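Local coordinates for isoaspartyl dipeptidase (Fervidobacterium islandicum, PDB 7CDH) that hydrolyses isoaspartyl (beta-aspartyl) dipeptides as a zinc-dependent M38 metallopeptidase, an activity tied to protein repair, at the interface of chains A and B and the interface of chains A and C. Coordinates in Å, arbitrary orientation; residue numbers count along the deposited sequence, not the author numbering. Chains: chain A/B/C, Isoaspartyl dipeptidase.

Contact 1: the interface of chains A and B. Residues chain A 107, 137; chain B 143, 147.
A:Glu107 and B:Arg143 form the charged part of this contact, and A:Phe137 and B:Leu147 the apolar part beside it. The charged pair is a salt bridge with a hydrogen bond in it: B:Arg143 NH2 of the guanidinium donates to the carboxylate oxygen A:Glu107 OE2 at 2.8 Å, nearly straight at 173°. The acceptor lies in the guanidinium plane, at its edge, and OE2 accepts the N-H hydrogen on its anti lone pair, pointing away from OE1. The two flat groups are turned 73° against each other, and the second nitrogen, B:Arg143 NH1, stays 3.6 Å from A:Glu107 OE2; the grip is therefore end-on, without the paired bonds of a coplanar bridge. A bend at chi3 (70°) turns the arginine head from its extended stem toward chain A.

A weaker polar interaction comes from the same nitrogen, as B:Arg143 NH2 also makes a weak, bent hydrogen bond to the backbone carbonyl A:Phe137 O at 3.1 Å. One NH2 thus joins a side chain and a main chain of the neighbour.

Apolar packing is modest. The methyl B:Leu147 CD1 reaches the ring atom A:Phe137 CD2 at 4.0 Å, with B:Leu147 CD2 slightly farther away.

In the fold, A:Glu107 stands in the first turn of helix 106-118, and A:Phe137 lies in the loop leading to helix 141-147, the helix that in chain B supplies both partner residues.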
loop_
_atom_site.group_PDB
_atom_site.type_symbol
_atom_site.label_atom_id
_atom_site.label_comp_id
_atom_site.label_asym_id
_atom_site.label_seq_id
_atom_site.Cartn_x
_atom_site.Cartn_y
_atom_site.Cartn_z
ATOM N N GLU A 107 -18.276 -5.901 7.987
ATOM C CA GLU A 107 -17.991 -6.081 9.436
ATOM C C GLU A 107 -19.319 -5.905 10.187
ATOM O O GLU A 107 -19.568 -6.607 11.195
ATOM C CB GLU A 107 -16.922 -5.103 9.936
ATOM C CG GLU A 107 -15.556 -5.315 9.324
ATOM C CD GLU A 107 -15.339 -4.745 7.922
ATOM O OE1 GLU A 107 -16.285 -4.110 7.343
ATOM O OE2 GLU A 107 -14.225 -4.983 7.380
ATOM N N PHE A 137 -13.256 -9.010 3.858
ATOM C CA PHE A 137 -12.837 -8.678 5.230
ATOM C C PHE A 137 -11.321 -8.504 5.316
ATOM O O PHE A 137 -10.894 -7.703 6.112
ATOM C CB PHE A 137 -13.210 -9.813 6.176
ATOM C CG PHE A 137 -14.678 -9.984 6.429
ATOM C CD1 PHE A 137 -15.446 -10.831 5.642
ATOM C CD2 PHE A 137 -15.289 -9.313 7.467
ATOM C CE1 PHE A 137 -16.800 -11.015 5.897
ATOM C CE2 PHE A 137 -16.635 -9.516 7.733
ATOM C CZ PHE A 137 -17.392 -10.382 6.971
ATOM N N ARG B 143 -9.138 -5.834 14.999
ATOM C CA ARG B 143 -9.907 -6.553 13.959
ATOM C C ARG B 143 -9.732 -8.065 14.119
ATOM O O ARG B 143 -10.724 -8.757 13.904
ATOM C CB ARG B 143 -9.496 -6.167 12.544
ATOM C CG ARG B 143 -9.947 -4.781 12.149
ATOM C CD ARG B 143 -9.326 -4.438 10.801
ATOM N NE ARG B 143 -9.973 -5.277 9.828
ATOM C CZ ARG B 143 -11.150 -4.982 9.307
ATOM N NH1 ARG B 143 -11.754 -3.861 9.703
ATOM N NH2 ARG B 143 -11.714 -5.821 8.432
ATOM N N LEU B 147 -13.035 -10.370 14.507
ATOM C CA LEU B 147 -13.455 -11.137 13.297
ATOM C C LEU B 147 -13.181 -12.647 13.399
ATOM O O LEU B 147 -13.837 -13.407 12.675
ATOM C CB LEU B 147 -12.748 -10.576 12.060
ATOM C CG LEU B 147 -13.129 -9.155 11.658
ATOM C CD1 LEU B 147 -12.489 -8.832 10.315
ATOM C CD2 LEU B 147 -14.634 -8.967 11.584
#

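Contact 2: the interface of chains A and C. Residues chain A 105, 107-108, 111-112; chain C 76, 103-104.
The guanidinium of C:Arg76 is enclosed from several directions: the methyl A:Ala111 CB sits over the centre of one face, 3.3 Å above the plane, while C:Arg104 NH1 lies toward the rim of the opposite face. At its edge, in plane, are the amide nitrogen A:Asn108 ND2 and the carbonyl carbon C of C:Thr103. In this amidohydrolase-family enzyme the chain A side is the first half of helix 106-118, capped by A:Ser105 just before it: the hydroxyl OG of A:Ser105 accepts a hydrogen bond from A:Asn108 N at 3.0 Å.

The amide of A:Asn108 stands with its plane 46° from that of the guanidinium. As modelled, A:Asn108 ND2 faces C:Arg76 NH2 at 2.7 Å and C:Arg76 NH1 at 3.1 Å, so donors meet donors; turning the amide over would bring OD1 there as an acceptor, which is chemically more plausible, but the orientation remains doubtful. CG of A:Asn108 lies anti to the backbone N (chi1 -178°), which sends the amide toward the arginine while CB rests near the carbonyl C:Thr103 O.

A bond within chain C steadies the arginine. C:Arg76 NH2 donates to the hydroxyl C:Thr103 OG1 at 2.8 Å, the oxygen being 15° off the guanidinium plane. The rest of the threonine packs against the helix, its CB lying 3.6 Å from A:Ala111 CB and its CA beside the CB of A:Glu107.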
loop_
_atom_site.group_PDB
_atom_site.type_symbol
_atom_site.label_atom_id
_atom_site.label_comp_id
_atom_site.label_asym_id
_atom_site.label_seq_id
_atom_site.Cartn_x
_atom_site.Cartn_y
_atom_site.Cartn_z
ATOM N N SER A 105 -21.261 -2.368 5.196
ATOM C CA SER A 105 -19.941 -2.962 5.465
ATOM C C SER A 105 -20.087 -4.462 5.773
ATOM O O SER A 105 -21.097 -4.893 6.364
ATOM C CB SER A 105 -19.275 -2.179 6.589
ATOM O OG SER A 105 -19.379 -2.822 7.834
ATOM N N GLU A 107 -18.276 -5.901 7.987
ATOM C CA GLU A 107 -17.991 -6.081 9.436
ATOM C C GLU A 107 -19.319 -5.905 10.187
ATOM O O GLU A 107 -19.568 -6.607 11.195
ATOM C CB GLU A 107 -16.922 -5.103 9.936
ATOM C CG GLU A 107 -15.556 -5.315 9.324
ATOM C CD GLU A 107 -15.339 -4.745 7.922
ATOM O OE1 GLU A 107 -16.285 -4.110 7.343
ATOM O OE2 GLU A 107 -14.225 -4.983 7.380
ATOM N N ASN A 108 -20.166 -5.027 9.674
ATOM C CA ASN A 108 -21.547 -4.846 10.192
ATOM C C ASN A 108 -22.370 -6.116 9.922
ATOM O O ASN A 108 -23.171 -6.477 10.799
ATOM C CB ASN A 108 -22.161 -3.604 9.568
ATOM C CG ASN A 108 -23.554 -3.276 10.038
ATOM O OD1 ASN A 108 -24.452 -3.113 9.193
ATOM N ND2 ASN A 108 -23.710 -3.093 11.335
ATOM N N ALA A 111 -21.293 -8.606 12.500
ATOM C CA ALA A 111 -21.742 -8.150 13.839
ATOM C C ALA A 111 -23.236 -8.480 13.984
ATOM O O ALA A 111 -23.596 -9.062 15.011
ATOM C CB ALA A 111 -21.466 -6.672 14.046
ATOM N N LYS A 112 -24.055 -8.103 12.996
ATOM C CA LYS A 112 -25.502 -8.436 12.937
ATOM C C LYS A 112 -25.709 -9.953 13.003
ATOM O O LYS A 112 -26.491 -10.383 13.863
ATOM C CB LYS A 112 -26.155 -7.893 11.674
ATOM C CG LYS A 112 -27.652 -8.143 11.581
ATOM C CD LYS A 112 -28.407 -7.775 12.833
ATOM C CE LYS A 112 -29.853 -7.431 12.548
ATOM N NZ LYS A 112 -30.621 -7.199 13.797
ATOM N N ARG C 76 -25.203 -4.116 20.665
ATOM C CA ARG C 76 -25.348 -3.088 19.601
ATOM C C ARG C 76 -26.768 -2.498 19.608
ATOM O O ARG C 76 -27.753 -3.256 19.504
ATOM C CB ARG C 76 -25.110 -3.638 18.193
ATOM C CG ARG C 76 -23.710 -4.179 17.994
ATOM C CD ARG C 76 -23.664 -4.978 16.704
ATOM N NE ARG C 76 -22.925 -4.224 15.733
ATOM C CZ ARG C 76 -23.340 -3.906 14.536
ATOM N NH1 ARG C 76 -24.510 -4.301 14.090
ATOM N NH2 ARG C 76 -22.550 -3.211 13.754
ATOM N N THR C 103 -17.190 -2.290 13.384
ATOM C CA THR C 103 -18.445 -2.875 12.850
ATOM C C THR C 103 -19.393 -1.741 12.506
ATOM O O THR C 103 -20.405 -1.993 11.846
ATOM C CB THR C 103 -19.134 -3.893 13.783
ATOM O OG1 THR C 103 -19.951 -3.221 14.736
ATOM C CG2 THR C 103 -18.200 -4.804 14.543
ATOM N N ARG C 104 -19.097 -0.541 12.970
ATOM C CA ARG C 104 -19.830 0.676 12.549
ATOM C C ARG C 104 -18.909 1.448 11.607
ATOM O O ARG C 104 -17.804 1.735 12.003
ATOM C CB ARG C 104 -20.208 1.504 13.773
ATOM C CG ARG C 104 -20.869 0.714 14.885
ATOM C CD ARG C 104 -22.283 0.344 14.508
ATOM N NE ARG C 104 -23.031 0.054 15.711
ATOM C CZ ARG C 104 -24.313 -0.256 15.737
ATOM N NH1 ARG C 104 -24.987 -0.347 14.603
ATOM N NH2 ARG C 104 -24.898 -0.481 16.902
#

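Contact 3: the interface of chains A and C. Residues chain A 73, 76, 103-104; chain C 107-108, 111-112.
C:Ala111 packs closely against A:Arg76 and A:Thr103, with the ring of A:Phe73 near it. The methyl C:Ala111 CB sits over the centre of the A:Arg76 guanidinium face, 3.3 Å from A:Arg76 NE, with CD farther off at 3.8 Å, and the threonine methyl A:Thr103 CG2 approaches from beside it. A:Phe73 CD1 lies 3.7 Å from C:Ala111 CA, which stands above the plane of the ring and out past its CD1-CE1 side. With CG anti to the carbonyl carbon (chi1 -65°), the ring hangs from the 3-10 helix 73-75 alongside the helix. The small side chain may let helix 106-118 of chain C come close to the partner, and chain A hides 49 Å² of C:Ala111. At the guanidinium edge C:Asn108 ND2 is modelled 2.7 Å from A:Arg76 NH2, a donor-to-donor orientation that is doubtful.

Looser contact lies at the margins. C:Lys112 gives up little surface; its amine NZ stays 6.8 Å from A:Arg76 NH1, a pair of like charges that do not touch and might repel mildly. A:Arg104 likewise contributes little across the boundary, and its NH1 lies over the face of the A:Arg76 guanidinium opposite the alanine, toward its rim. C:Glu107 touches through its CB, near A:Thr103 CA, rather than through its carboxylate.

The 3-10 helix and loop residues of chain A pack against the helix of chain C, and so appear to support pairing of these subunits in the deposited assembly of eight copies.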
loop_
_atom_site.group_PDB
_atom_site.type_symbol
_atom_site.label_atom_id
_atom_site.label_comp_id
_atom_site.label_asym_id
_atom_site.label_seq_id
_atom_site.Cartn_x
_atom_site.Cartn_y
_atom_site.Cartn_z
ATOM N N PHE A 73 -30.365 7.426 -0.907
ATOM C CA PHE A 73 -30.142 7.147 0.535
ATOM C C PHE A 73 -31.464 6.927 1.293
ATOM O O PHE A 73 -31.452 6.180 2.306
ATOM C CB PHE A 73 -29.330 8.286 1.147
ATOM C CG PHE A 73 -27.932 8.422 0.601
ATOM C CD1 PHE A 73 -26.986 7.440 0.850
ATOM C CD2 PHE A 73 -27.562 9.534 -0.138
ATOM C CE1 PHE A 73 -25.703 7.554 0.353
ATOM C CE2 PHE A 73 -26.269 9.665 -0.607
ATOM C CZ PHE A 73 -25.346 8.675 -0.362
ATOM N N ARG A 76 -32.663 3.146 1.540
ATOM C CA ARG A 76 -32.029 2.126 2.417
ATOM C C ARG A 76 -33.072 1.495 3.354
ATOM O O ARG A 76 -33.756 2.225 4.099
ATOM C CB ARG A 76 -30.927 2.699 3.310
ATOM C CG ARG A 76 -29.770 3.282 2.528
ATOM C CD ARG A 76 -28.896 4.097 3.465
ATOM N NE ARG A 76 -27.676 3.376 3.684
ATOM C CZ ARG A 76 -27.174 3.059 4.847
ATOM N NH1 ARG A 76 -27.757 3.425 5.966
ATOM N NH2 ARG A 76 -26.044 2.396 4.894
ATOM N N THR A 103 -21.788 1.637 1.573
ATOM C CA THR A 103 -22.381 2.191 2.816
ATOM C C THR A 103 -22.822 1.034 3.693
ATOM O O THR A 103 -23.139 1.263 4.864
ATOM C CB THR A 103 -23.546 3.177 2.594
ATOM O OG1 THR A 103 -24.770 2.471 2.425
ATOM C CG2 THR A 103 -23.386 4.107 1.415
ATOM N N ARG A 104 -22.877 -0.163 3.136
ATOM C CA ARG A 104 -23.104 -1.395 3.926
ATOM C C ARG A 104 -21.768 -2.130 4.001
ATOM O O ARG A 104 -21.203 -2.389 2.965
ATOM C CB ARG A 104 -24.179 -2.248 3.260
ATOM C CG ARG A 104 -25.437 -1.490 2.884
ATOM C CD ARG A 104 -26.246 -1.158 4.114
ATOM N NE ARG A 104 -27.615 -0.903 3.724
ATOM C CZ ARG A 104 -28.594 -0.631 4.565
ATOM N NH1 ARG A 104 -28.339 -0.547 5.860
ATOM N NH2 ARG A 104 -29.815 -0.436 4.093
ATOM N N GLU C 107 -19.091 5.275 6.352
ATOM C CA GLU C 107 -19.853 5.447 5.086
ATOM C C GLU C 107 -21.337 5.224 5.414
ATOM O O GLU C 107 -22.216 5.907 4.839
ATOM C CB GLU C 107 -19.365 4.494 3.989
ATOM C CG GLU C 107 -17.947 4.754 3.532
ATOM C CD GLU C 107 -16.832 4.206 4.423
ATOM O OE1 GLU C 107 -17.129 3.549 5.479
ATOM O OE2 GLU C 107 -15.649 4.482 4.083
ATOM N N ASN C 108 -21.598 4.327 6.351
ATOM C CA ASN C 108 -22.965 4.099 6.888
ATOM C C ASN C 108 -23.432 5.348 7.653
ATOM O O ASN C 108 -24.625 5.676 7.542
ATOM C CB ASN C 108 -22.967 2.848 7.749
ATOM C CG ASN C 108 -24.307 2.474 8.327
ATOM O OD1 ASN C 108 -24.404 2.294 9.555
ATOM N ND2 ASN C 108 -25.285 2.272 7.465
ATOM N N ALA C 111 -24.430 7.840 5.045
ATOM C CA ALA C 111 -25.645 7.356 4.345
ATOM C C ALA C 111 -26.862 7.640 5.240
ATOM O O ALA C 111 -27.833 8.200 4.724
ATOM C CB ALA C 111 -25.535 5.884 3.990
ATOM N N LYS C 112 -26.799 7.251 6.518
ATOM C CA LYS C 112 -27.844 7.542 7.533
ATOM C C LYS C 112 -28.085 9.052 7.640
ATOM O O LYS C 112 -29.254 9.449 7.528
ATOM C CB LYS C 112 -27.468 6.994 8.903
ATOM C CG LYS C 112 -28.525 7.201 9.976
ATOM C CD LYS C 112 -29.913 6.798 9.546
ATOM C CE LYS C 112 -30.786 6.414 10.721
ATOM N NZ LYS C 112 -32.185 6.146 10.304
#

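Contact 1 and contact 2 lie about 9 Å apart, measured between the centres of their C-alpha atoms, and share A:Glu107; its carboxylate faces chain B while its backbone and CB border chain C. Helix 106-118 of chain A thereby borders two different neighbours. Contact 2 and contact 3, about 13 Å apart, are twins of one two-fold interface, with helix and loops exchanging roles between chains A and C. Contact 1 is about 18 Å from contact 3 and belongs to a separate two-fold interface. Two such pairings meeting on one helix could help connect dimers into the eight-subunit assembly.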